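Local coordinates for SusD superfamily protein (Bacteroides fragilis, PDB 3L22), which probably binds sugars at the cell outer membrane, as a zinc-binding member of the SusD family, at residues A[339-353]-A[369-381]. Numbering follows the deposited sequence.
With EDO (1,2-ethanediol), chain B; EDO (1,2-ethanediol), chain V.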
ATOM      1  N   ALA A 339       7.986   2.618  19.799  1.00 13.36           N
ATOM      2  CA  ALA A 339       7.901   3.983  20.333  1.00 14.09           C
ATOM      3  C   ALA A 339       6.563   4.236  21.055  1.00 14.82           C
ATOM      4  O   ALA A 339       6.478   5.155  21.866  1.00 15.70           O
ATOM      5  CB  ALA A 339       8.114   5.018  19.243  1.00 12.84           C
ATOM      6  N   ASN A 340       5.526   3.458  20.719  1.00 14.94           N
ATOM      7  CA  ASN A 340       4.212   3.556  21.369  1.00 15.66           C
ATOM      8  C   ASN A 340       4.072   2.622  22.567  1.00 17.37           C
ATOM      9  O   ASN A 340       3.004   2.530  23.116  1.00 17.88           O
ATOM     10  CB  ASN A 340       3.097   3.271  20.369  1.00 15.02           C
ATOM     11  CG  ASN A 340       2.774   4.449  19.520  1.00 15.69           C
ATOM     12  OD1 ASN A 340       2.161   5.384  19.994  1.00 16.28           O
ATOM     13  ND2 ASN A 340       3.166   4.416  18.267  1.00 11.91           N
ATOM     14  N   LYS A 341       5.150   1.956  22.977  1.00 18.51           N
ATOM     15  CA  LYS A 341       5.109   0.907  23.986  1.00 19.71           C
ATOM     16  C   LYS A 341       5.988   1.342  25.173  1.00 19.49           C
ATOM     17  O   LYS A 341       7.105   1.833  24.974  1.00 18.42           O
ATOM     18  CB  LYS A 341       5.583  -0.390  23.303  1.00 20.60           C
ATOM     19  CG  LYS A 341       5.549  -1.613  24.158  1.00 24.97           C
ATOM     20  CD  LYS A 341       6.101  -2.828  23.423  1.00 26.91           C
ATOM     21  CE  LYS A 341       6.364  -3.953  24.409  1.00 28.46           C
ATOM     22  NZ  LYS A 341       5.078  -4.338  25.064  1.00 31.25           N
ATOM     23  N   ALA A 342       5.450   1.251  26.402  1.00 18.98           N
ATOM     24  CA  ALA A 342       6.188   1.562  27.616  1.00 18.14           C
ATOM     25  C   ALA A 342       7.478   0.728  27.647  1.00 17.03           C
ATOM     26  O   ALA A 342       7.430  -0.487  27.455  1.00 16.45           O
ATOM     27  CB  ALA A 342       5.313   1.233  28.892  1.00 18.25           C
ATOM     28  N   GLY A 343       8.621   1.381  27.824  1.00 15.60           N
ATOM     29  CA  GLY A 343       9.917   0.679  27.796  1.00 15.28           C
ATOM     30  C   GLY A 343      10.484   0.371  26.417  1.00 14.89           C
ATOM     31  O   GLY A 343      11.587  -0.156  26.318  1.00 14.78           O
ATOM     32  N   GLY A 344       9.778   0.748  25.349  1.00 13.64           N
ATOM     33  CA  GLY A 344      10.207   0.401  24.017  1.00 13.73           C
ATOM     34  C   GLY A 344      11.146   1.349  23.292  1.00 13.66           C
ATOM     35  O   GLY A 344      11.527   1.056  22.160  1.00 13.10           O
ATOM     36  N   GLU A 345      11.548   2.456  23.917  1.00 13.09           N
ATOM     37  CA  GLU A 345      12.286   3.491  23.190  1.00 13.89           C
ATOM     38  C   GLU A 345      13.666   3.059  22.698  1.00 13.17           C
ATOM     39  O   GLU A 345      14.012   3.328  21.545  1.00 12.96           O
ATOM     40  CB  GLU A 345      12.334   4.830  23.976  1.00 14.84           C
ATOM     41  CG  GLU A 345      10.940   5.548  23.859  1.00 17.47           C
ATOM     42  CD  GLU A 345      10.890   6.977  24.414  1.00 21.75           C
ATOM     43  OE1 GLU A 345      11.893   7.469  24.979  1.00 24.17           O
ATOM     44  OE2 GLU A 345       9.825   7.603  24.245  1.00 24.53           O
ATOM     45  N   ALA A 346      14.419   2.354  23.531  1.00 11.86           N
ATOM     46  CA  ALA A 346      15.736   1.846  23.140  1.00 12.19           C
ATOM     47  C   ALA A 346      15.640   0.982  21.897  1.00 11.82           C
ATOM     48  O   ALA A 346      16.439   1.120  20.976  1.00 11.68           O
ATOM     49  CB  ALA A 346      16.448   1.036  24.348  1.00 11.21           C
ATOM     50  N   THR A 347      14.646   0.116  21.843  1.00 11.77           N
ATOM     51  CA  THR A 347      14.449  -0.724  20.660  1.00 12.14           C
ATOM     52  C   THR A 347      14.039   0.087  19.426  1.00 12.28           C
ATOM     53  O   THR A 347      14.514  -0.168  18.304  1.00 11.39           O
ATOM     54  CB  THR A 347      13.389  -1.815  20.969  1.00 12.44           C
ATOM     55  OG1 THR A 347      13.864  -2.567  22.069  1.00 12.76           O
ATOM     56  CG2 THR A 347      13.098  -2.733  19.787  1.00 11.85           C
ATOM     57  N   ALA A 348      13.145   1.046  19.626  1.00 12.66           N
ATOM     58  CA  ALA A 348      12.683   1.921  18.528  1.00 13.17           C
ATOM     59  C   ALA A 348      13.875   2.639  17.904  1.00 13.55           C
ATOM     60  O   ALA A 348      13.983   2.727  16.668  1.00 13.43           O
ATOM     61  CB  ALA A 348      11.627   2.967  19.040  1.00 11.86           C
ATOM     62  N   LYS A 349      14.746   3.142  18.767  1.00 13.65           N
ATOM     63  CA  LYS A 349      15.947   3.853  18.329  1.00 14.87           C
ATOM     64  C   LYS A 349      16.883   2.943  17.539  1.00 14.80           C
ATOM     65  O   LYS A 349      17.435   3.365  16.515  1.00 14.45           O
ATOM     66  CB  LYS A 349      16.719   4.450  19.505  1.00 14.01           C
ATOM     67  CG  LYS A 349      16.053   5.600  20.277  1.00 16.57           C
ATOM     68  CD  LYS A 349      16.828   5.801  21.603  1.00 18.19           C
ATOM     69  CE  LYS A 349      16.432   7.029  22.215  1.00 24.16           C
ATOM     70  NZ  LYS A 349      16.961   7.315  23.592  1.00 24.92           N
ATOM     71  N   SER A 350      17.064   1.709  17.987  1.00 15.12           N
ATOM     72  CA  SER A 350      17.964   0.792  17.271  0.50 15.42           C
ATOM     73  C   SER A 350      17.385   0.435  15.893  1.00 15.48           C
ATOM     74  O   SER A 350      18.124   0.375  14.905  1.00 15.05           O
ATOM     75  CB  SER A 350      18.287  -0.454  18.099  0.50 15.34           C
ATOM     76  OG  SER A 350      17.245  -1.401  18.018  0.50 17.13           O
ATOM     77  N   LEU A 351      16.062   0.262  15.816  1.00 15.86           N
ATOM     78  CA  LEU A 351      15.382  -0.015  14.548  1.00 15.47           C
ATOM     79  C   LEU A 351      15.503   1.186  13.582  1.00 15.66           C
ATOM     80  O   LEU A 351      15.863   1.004  12.407  1.00 15.00           O
ATOM     81  CB  LEU A 351      13.910  -0.391  14.799  1.00 15.71           C
ATOM     82  CG  LEU A 351      13.641  -1.723  15.517  1.00 15.71           C
ATOM     83  CD1 LEU A 351      12.203  -1.839  16.073  1.00 13.48           C
ATOM     84  CD2 LEU A 351      13.990  -2.939  14.642  1.00 14.97           C
ATOM     85  N   LEU A 352      15.214   2.400  14.078  1.00 15.97           N
ATOM     86  CA  LEU A 352      15.376   3.648  13.292  1.00 14.96           C
ATOM     87  C   LEU A 352      16.800   3.761  12.766  1.00 15.13           C
ATOM     88  O   LEU A 352      17.004   4.036  11.579  1.00 15.01           O
ATOM     89  CB  LEU A 352      15.018   4.911  14.100  1.00 14.30           C
ATOM     90  CG  LEU A 352      15.159   6.280  13.422  1.00 14.94           C
ATOM     91  CD1 LEU A 352      14.362   6.296  12.079  1.00 10.46           C
ATOM     92  CD2 LEU A 352      14.721   7.430  14.337  1.00 12.20           C
ATOM     93  N   LYS A 353      17.788   3.496  13.616  1.00 15.18           N
ATOM     94  CA  LYS A 353      19.175   3.617  13.195  0.50 15.49           C
ATOM     95  C   LYS A 353      19.522   2.653  12.048  1.00 16.03           C
ATOM     96  O   LYS A 353      20.284   3.019  11.136  1.00 16.08           O
ATOM     97  CB  LYS A 353      20.130   3.446  14.371  0.50 16.31           C
ATOM     98  CG  LYS A 353      20.144   4.643  15.304  0.50 17.21           C
ATOM     99  CD  LYS A 353      20.789   4.351  16.640  0.50 20.68           C
ATOM    100  CE  LYS A 353      22.321   4.397  16.562  0.50 22.79           C
ATOM    101  NZ  LYS A 353      23.013   4.657  17.879  0.50 24.38           N
ATOM    102  N   ILE A 369      20.177  10.270  17.110  1.00 16.26           N
ATOM    103  CA  ILE A 369      19.104   9.309  17.409  1.00 16.63           C
ATOM    104  C   ILE A 369      19.143   8.823  18.846  1.00 15.98           C
ATOM    105  O   ILE A 369      18.101   8.723  19.509  1.00 15.98           O
ATOM    106  CB  ILE A 369      19.107   8.104  16.441  1.00 16.43           C
ATOM    107  CG1 ILE A 369      18.674   8.583  15.039  1.00 17.57           C
ATOM    108  CG2 ILE A 369      18.129   7.000  16.968  1.00 14.88           C
ATOM    109  CD1 ILE A 369      18.692   7.526  13.964  1.00 17.25           C
ATOM    110  N   ASP A 370      20.345   8.583  19.353  1.00 16.15           N
ATOM    111  CA  ASP A 370      20.505   8.163  20.731  1.00 16.87           C
ATOM    112  C   ASP A 370      19.931   9.115  21.759  1.00 16.04           C
ATOM    113  O   ASP A 370      19.582   8.658  22.828  1.00 14.82           O
ATOM    114  CB  ASP A 370      21.984   7.847  21.046  1.00 18.00           C
ATOM    115  CG  ASP A 370      22.482   6.603  20.281  1.00 22.70           C
ATOM    116  OD1 ASP A 370      21.700   5.642  20.070  1.00 27.97           O
ATOM    117  OD2 ASP A 370      23.643   6.603  19.830  1.00 31.40           O
ATOM    118  N   ASN A 371      19.784  10.403  21.432  1.00 15.21           N
ATOM    119  CA  ASN A 371      19.214  11.357  22.366  1.00 15.36           C
ATOM    120  C   ASN A 371      17.727  11.619  22.144  1.00 15.45           C
ATOM    121  O   ASN A 371      17.144  12.364  22.850  1.00 15.42           O
ATOM    122  CB  ASN A 371      20.025  12.679  22.320  1.00 14.95           C
ATOM    123  CG  ASN A 371      21.400  12.535  22.947  1.00 16.47           C
ATOM    124  OD1 ASN A 371      21.654  11.572  23.649  1.00 17.65           O
ATOM    125  ND2 ASN A 371      22.277  13.516  22.734  1.00 14.88           N
ATOM    126  N   LEU A 372      17.105  10.998  21.174  1.00 16.86           N
ATOM    127  CA  LEU A 372      15.653  11.161  20.991  1.00 18.16           C
ATOM    128  C   LEU A 372      14.812  10.476  22.080  1.00 18.44           C
ATOM    129  O   LEU A 372      15.161   9.403  22.553  1.00 19.86           O
ATOM    130  CB  LEU A 372      15.240  10.581  19.651  1.00 17.42           C
ATOM    131  CG  LEU A 372      15.801  11.242  18.391  1.00 19.79           C
ATOM    132  CD1 LEU A 372      15.448  10.393  17.161  1.00 16.76           C
ATOM    133  CD2 LEU A 372      15.269  12.669  18.283  1.00 18.97           C
ATOM    134  N   SER A 373      13.668  11.059  22.412  1.00 17.86           N
ATOM    135  CA  SER A 373      12.675  10.374  23.214  1.00 17.19           C
ATOM    136  C   SER A 373      11.314  10.992  22.928  1.00 16.59           C
ATOM    137  O   SER A 373      11.228  12.023  22.262  1.00 15.43           O
ATOM    138  CB  SER A 373      13.027  10.436  24.705  1.00 17.21           C
ATOM    139  OG  SER A 373      12.893  11.743  25.142  1.00 19.54           O
ATOM    140  N   GLY A 374      10.264  10.345  23.433  1.00 16.65           N
ATOM    141  CA  GLY A 374       8.893  10.805  23.308  1.00 16.91           C
ATOM    142  C   GLY A 374       8.519  11.296  21.921  1.00 17.74           C
ATOM    143  O   GLY A 374       8.746  10.612  20.899  1.00 16.87           O
ATOM    144  N   ASP A 375       7.998  12.522  21.868  1.00 18.07           N
ATOM    145  CA  ASP A 375       7.522  13.099  20.609  1.00 18.35           C
ATOM    146  C   ASP A 375       8.588  13.294  19.557  1.00 17.48           C
ATOM    147  O   ASP A 375       8.298  13.123  18.367  1.00 17.38           O
ATOM    148  CB  ASP A 375       6.827  14.448  20.855  1.00 20.09           C
ATOM    149  CG  ASP A 375       5.470  14.295  21.538  1.00 23.65           C
ATOM    150  OD1 ASP A 375       4.922  13.172  21.556  1.00 30.16           O
ATOM    151  OD2 ASP A 375       4.947  15.319  22.047  1.00 34.96           O
ATOM    152  N   ALA A 376       9.790  13.680  19.966  1.00 15.55           N
ATOM    153  CA  ALA A 376      10.885  13.842  19.031  1.00 15.60           C
ATOM    154  C   ALA A 376      11.251  12.543  18.360  1.00 14.89           C
ATOM    155  O   ALA A 376      11.547  12.528  17.147  1.00 14.04           O
ATOM    156  CB  ALA A 376      12.130  14.460  19.704  1.00 14.98           C
ATOM    157  N   LEU A 377      11.213  11.462  19.137  1.00 14.40           N
ATOM    158  CA  LEU A 377      11.489  10.122  18.610  1.00 13.58           C
ATOM    159  C   LEU A 377      10.407   9.703  17.625  1.00 12.61           C
ATOM    160  O   LEU A 377      10.708   9.235  16.543  1.00 11.54           O
ATOM    161  CB  LEU A 377      11.615   9.076  19.731  1.00 13.85           C
ATOM    162  CG  LEU A 377      11.809   7.598  19.326  1.00 14.06           C
ATOM    163  CD1 LEU A 377      13.031   7.443  18.383  1.00 13.65           C
ATOM    164  CD2 LEU A 377      11.967   6.710  20.596  1.00 11.27           C
ATOM    165  N   LYS A 378       9.153   9.845  17.996  1.00 12.84           N
ATOM    166  CA  LYS A 378       8.076   9.506  17.064  1.00 13.04           C
ATOM    167  C   LYS A 378       8.173  10.304  15.772  1.00 13.53           C
ATOM    168  O   LYS A 378       8.046   9.750  14.664  1.00 13.61           O
ATOM    169  CB  LYS A 378       6.716   9.718  17.702  1.00 13.35           C
ATOM    170  CG  LYS A 378       6.409   8.683  18.804  1.00 14.18           C
ATOM    171  CD  LYS A 378       5.019   8.824  19.357  1.00 15.98           C
ATOM    172  CE  LYS A 378       4.715   7.819  20.484  1.00 17.88           C
ATOM    173  NZ  LYS A 378       5.592   8.046  21.654  1.00 18.77           N
ATOM    174  N   GLU A 379       8.420  11.599  15.893  1.00 14.03           N
ATOM    175  CA  GLU A 379       8.533  12.435  14.706  1.00 15.71           C
ATOM    176  C   GLU A 379       9.703  12.012  13.816  1.00 14.95           C
ATOM    177  O   GLU A 379       9.580  12.028  12.604  1.00 13.99           O
ATOM    178  CB  GLU A 379       8.681  13.886  15.106  1.00 17.34           C
ATOM    179  CG  GLU A 379       8.744  14.838  13.919  1.00 24.85           C
ATOM    180  CD  GLU A 379       8.333  16.307  14.269  1.00 34.79           C
ATOM    181  OE1 GLU A 379       7.363  16.502  15.090  1.00 38.85           O
ATOM    182  OE2 GLU A 379       9.020  17.235  13.722  1.00 34.69           O
ATOM    183  N   ALA A 380      10.828  11.615  14.415  1.00 13.67           N
ATOM    184  CA  ALA A 380      11.956  11.128  13.618  1.00 13.49           C
ATOM    185  C   ALA A 380      11.584   9.851  12.861  1.00 13.17           C
ATOM    186  O   ALA A 380      12.012   9.648  11.735  1.00 14.20           O
ATOM    187  CB  ALA A 380      13.196  10.875  14.507  1.00 11.57           C
ATOM    188  N   ILE A 381      10.796   8.990  13.487  1.00 12.93           N
ATOM    189  CA  ILE A 381      10.342   7.765  12.817  1.00 12.99           C
ATOM    190  C   ILE A 381       9.370   8.104  11.679  1.00 13.57           C
ATOM    191  O   ILE A 381       9.538   7.597  10.555  1.00 13.20           O
ATOM    192  CB  ILE A 381       9.697   6.766  13.817  1.00 13.07           C
ATOM    193  CG1 ILE A 381      10.759   6.260  14.816  1.00 12.71           C
ATOM    194  CG2 ILE A 381       9.003   5.591  13.036  1.00 12.07           C
ATOM    195  CD1 ILE A 381      10.202   5.634  16.112  1.00  8.17           C
TER
HETATM  196  C1  EDO B 468      13.031  14.285  23.356  0.70 33.55           C
HETATM  197  O1  EDO B 468      13.860  14.281  22.147  0.70 30.53           O
HETATM  198  C2  EDO B 468      11.662  14.978  23.517  0.70 33.10           C
HETATM  199  O2  EDO B 468      10.545  14.848  22.591  0.70 32.72           O
HETATM  200  C1  EDO V  21      11.386   4.348  27.742  1.00 50.05           C
HETATM  201  O1  EDO V  21      11.049   3.429  26.709  1.00 42.09           O
HETATM  202  C2  EDO V  21      10.109   5.055  28.205  1.00 52.54           C
HETATM  203  O2  EDO V  21       8.952   4.203  28.076  1.00 53.89           O
HETATM  204  O   HOH W   1       8.280   7.869  21.570  1.00 23.19           O
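The carboxylate of Glu345 takes the backbone N-H of Gly374 from above its plane. Glu345 OE2 is 2.9 Å from Gly374 N. Glu345 OE1 lies 3.2 Å from Ser373 CB. An extended chain carries the carboxylate there, and Leu377 CD2 rests on Glu345 CG at 3.6 Å. A water accepts from Lys378 NZ and lies within bonding distance of Glu345 OE2 and Gly374 O. The Asp370 carboxylate is met by Lys353. Lys353 NZ lies 2.7 Å from Asp370 OD1, on the syn side, in a salt bridge; a weak bond reaches Asp370 OD2. Lys353 has two conformers, so the bridge is doubtful in the other; in this one Lys353 CG lies alongside Ile369 CD1. Lys349 runs extended across Leu377, and Lys349 NZ bonds to Asp370 O at 3.0 Å, though the detail of this bond is doubtful. Lys378 bends at its last torsion (chi4 63°) to bring NZ to Ala339 O. Between these polar ends, Leu377 is a knob in the hole formed by Glu345, Ala348, Lys349 and Leu352. Leu352 CG turns anti to the backbone N (chi1 179°), and Leu352 CD2 lies 3.8 Å from Ala380 CB. Ile381 CD1 touches Ala339 CB. Leu351 packs instead on helix 327-339. The short helical segments run at 29°, with axes 10.8 Å apart. This near-parallel packing of helices 345-359 and 374-388 fits the helical, TPR-related framework of SusD proteins.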